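Local coordinates for inner membrane protein (Salmonella typhimurium LT2, PDB 2QJV) that is an uncharacterised, nickel-bound cupin of the KduI/IolB family that probably acts as a sugar-acid isomerase, at residues E48-L53 / S86-H91. The protein carries 2 engineered substitutions. Residues are numbered along the deposited sequence; the frame is centred on the assembly and turned at random.
With NI (nickel (II) ion), chain C.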
loop_
_atom_site.group_PDB
_atom_site.type_symbol
_atom_site.label_atom_id
_atom_site.label_comp_id
_atom_site.label_asym_id
_atom_site.label_seq_id
_atom_site.Cartn_x
_atom_site.Cartn_y
_atom_site.Cartn_z
ATOM N N GLU A 48 -9.143 34.772 9.977
ATOM C CA GLU A 48 -8.631 34.446 11.303
ATOM C C GLU A 48 -7.205 33.896 11.291
ATOM O O GLU A 48 -6.779 33.274 12.246
ATOM C CB GLU A 48 -9.582 33.425 11.962
ATOM C CG GLU A 48 -11.064 33.896 12.076
ATOM C CD GLU A 48 -11.277 35.096 12.989
ATOM O OE1 GLU A 48 -10.331 35.553 13.667
ATOM O OE2 GLU A 48 -12.429 35.589 13.038
ATOM N N ARG A 49 -6.489 34.067 10.186
ATOM C CA ARG A 49 -5.123 33.597 10.069
ATOM C C ARG A 49 -4.120 34.760 9.940
ATOM O O ARG A 49 -4.409 35.780 9.291
ATOM C CB ARG A 49 -5.064 32.631 8.879
ATOM C CG ARG A 49 -5.931 31.410 9.199
ATOM C CD ARG A 49 -5.965 30.350 8.196
ATOM N NE ARG A 49 -4.720 29.636 7.959
ATOM C CZ ARG A 49 -4.220 28.652 8.705
ATOM N NH1 ARG A 49 -4.747 28.300 9.886
ATOM N NH2 ARG A 49 -3.142 28.046 8.280
ATOM N N GLU A 50 -2.994 34.639 10.647
ATOM C CA GLU A 50 -1.856 35.531 10.443
ATOM C C GLU A 50 -1.021 34.890 9.319
ATOM O O GLU A 50 -1.111 33.686 9.041
ATOM C CB GLU A 50 -0.995 35.776 11.689
ATOM C CG GLU A 50 -0.367 34.547 12.255
ATOM C CD GLU A 50 0.624 34.805 13.365
ATOM O OE1 GLU A 50 0.667 35.932 13.936
ATOM O OE2 GLU A 50 1.357 33.824 13.659
ATOM N N ARG A 51 -0.261 35.735 8.645
ATOM C CA ARG A 51 0.556 35.362 7.517
ATOM C C ARG A 51 1.960 36.000 7.515
ATOM O O ARG A 51 2.202 37.082 8.073
ATOM C CB ARG A 51 -0.140 35.736 6.196
ATOM C CG ARG A 51 -1.379 34.932 5.831
ATOM C CD ARG A 51 -2.193 35.529 4.674
ATOM N NE ARG A 51 -3.319 34.643 4.322
ATOM C CZ ARG A 51 -4.519 34.644 4.910
ATOM N NH1 ARG A 51 -4.786 35.456 5.910
ATOM N NH2 ARG A 51 -5.453 33.774 4.527
ATOM N N CYS A 52 2.882 35.278 6.871
ATOM C CA CYS A 52 4.224 35.736 6.606
ATOM C C CYS A 52 4.439 35.480 5.099
ATOM O O CYS A 52 4.443 34.357 4.623
ATOM C CB CYS A 52 5.290 35.036 7.471
ATOM S SG CYS A 52 6.967 35.687 7.217
ATOM N N LEU A 53 4.509 36.580 4.368
ATOM C CA LEU A 53 4.708 36.608 2.932
ATOM C C LEU A 53 6.185 36.593 2.723
ATOM O O LEU A 53 6.860 37.559 3.095
ATOM C CB LEU A 53 4.144 37.885 2.335
ATOM C CG LEU A 53 2.632 38.009 2.045
ATOM C CD1 LEU A 53 1.797 37.331 3.093
ATOM C CD2 LEU A 53 2.269 39.492 1.860
ATOM N N SER A 86 10.455 39.659 3.600
ATOM C CA SER A 86 9.179 39.106 3.999
ATOM C C SER A 86 8.308 40.208 4.600
ATOM O O SER A 86 8.802 41.253 5.036
ATOM C CB SER A 86 9.348 37.973 5.040
ATOM O OG SER A 86 10.290 37.026 4.570
ATOM N N VAL A 87 6.999 39.974 4.604
ATOM C CA VAL A 87 6.042 40.877 5.251
ATOM C C VAL A 87 5.150 40.070 6.193
ATOM O O VAL A 87 4.537 39.067 5.772
ATOM C CB VAL A 87 5.159 41.656 4.263
ATOM C CG1 VAL A 87 4.106 42.500 5.063
ATOM C CG2 VAL A 87 6.041 42.490 3.342
ATOM N N TYR A 88 5.146 40.477 7.468
ATOM C CA TYR A 88 4.263 39.900 8.468
ATOM C C TYR A 88 2.887 40.590 8.403
ATOM O O TYR A 88 2.806 41.821 8.438
ATOM C CB TYR A 88 4.853 39.984 9.905
ATOM C CG TYR A 88 3.812 39.569 10.923
ATOM C CD1 TYR A 88 3.551 38.219 11.182
ATOM C CD2 TYR A 88 3.002 40.522 11.564
ATOM C CE1 TYR A 88 2.556 37.855 12.074
ATOM C CE2 TYR A 88 2.003 40.151 12.455
ATOM C CZ TYR A 88 1.787 38.823 12.697
ATOM O OH TYR A 88 0.790 38.459 13.568
ATOM N N LEU A 89 1.817 39.787 8.322
ATOM C CA LEU A 89 0.452 40.280 8.322
ATOM C C LEU A 89 -0.309 39.661 9.488
ATOM O O LEU A 89 -0.391 38.447 9.569
ATOM C CB LEU A 89 -0.305 39.938 7.024
ATOM C CG LEU A 89 0.228 40.332 5.671
ATOM C CD1 LEU A 89 -0.696 39.765 4.567
ATOM C CD2 LEU A 89 0.386 41.878 5.631
ATOM N N PRO A 90 -0.872 40.496 10.374
ATOM C CA PRO A 90 -1.711 39.953 11.450
ATOM C C PRO A 90 -3.023 39.479 10.841
ATOM O O PRO A 90 -3.278 39.674 9.632
ATOM C CB PRO A 90 -1.926 41.148 12.366
ATOM C CG PRO A 90 -1.866 42.317 11.446
ATOM C CD PRO A 90 -0.830 41.963 10.416
ATOM N N HIS A 91 -3.840 38.815 11.636
ATOM C CA HIS A 91 -5.135 38.365 11.134
ATOM C C HIS A 91 -6.075 39.575 10.936
ATOM O O HIS A 91 -5.764 40.690 11.353
ATOM C CB HIS A 91 -5.699 37.294 12.044
ATOM C CG HIS A 91 -6.300 37.842 13.271
ATOM N ND1 HIS A 91 -5.552 38.411 14.279
ATOM C CD2 HIS A 91 -7.590 38.006 13.612
ATOM C CE1 HIS A 91 -6.365 38.861 15.211
ATOM N NE2 HIS A 91 -7.600 38.625 14.828
HETATM NI NI NI C . -9.659 39.094 15.863
HETATM O O HOH W 1 -3.274 37.731 7.524
HETATM O O HOH W 2 -8.804 41.061 17.043
HETATM O O HOH W 3 -10.675 37.324 15.583
#
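Arg-51 pairs with Leu-89 and Leu-53 with Val-87 as antiparallel hydrogen-bonded pairs, the strands 49-53 and 86-89 running at 172° to each other inside a six-stranded antiparallel sheet of this cupin-clan protein. Cys-52 and Tyr-88 form the non-hydrogen-bonded pair between them, and strands 104-111 and 119-121 flank the two, so both lie within the sheet. On the face of Arg-51, Leu-53, Val-87 and Leu-89, the CD1 methyls of Leu-53 and Leu-89 meet at 3.8 Å. Toward the other face, Tyr-88 CG lies anti to its backbone N (chi1 171°) and the phenol OH donates to Glu-50 OE1 at 2.6 Å, reaching the anti side of that oxygen. The carboxylate stands almost perpendicular to the phenol ring, at 87°, with OE1 at the ring's edge. Backbone amides of Asp-151, Ser-152 and Leu-153 also bind this carboxylate, gripping both oxygens of a buried acid. Where regular pairing stops, a water lies within hydrogen-bonding distance of Arg-49 O and Pro-90 O, and accepts from Arg-51 NH1 at 3.2 Å; the Arg-51 guanidinium also forms a salt bridge with Asp-47. Arg-49 O also takes a CA-H...O contact from His-91 CA at 3.3 Å, and Glu-48 OE1 approaches His-91 CD2 at 3.7 Å. His-91 binds nickel through NE2 at 2.4 Å, beside His-92 and two waters, the nearer with its oxygen 2.1 Å from the metal.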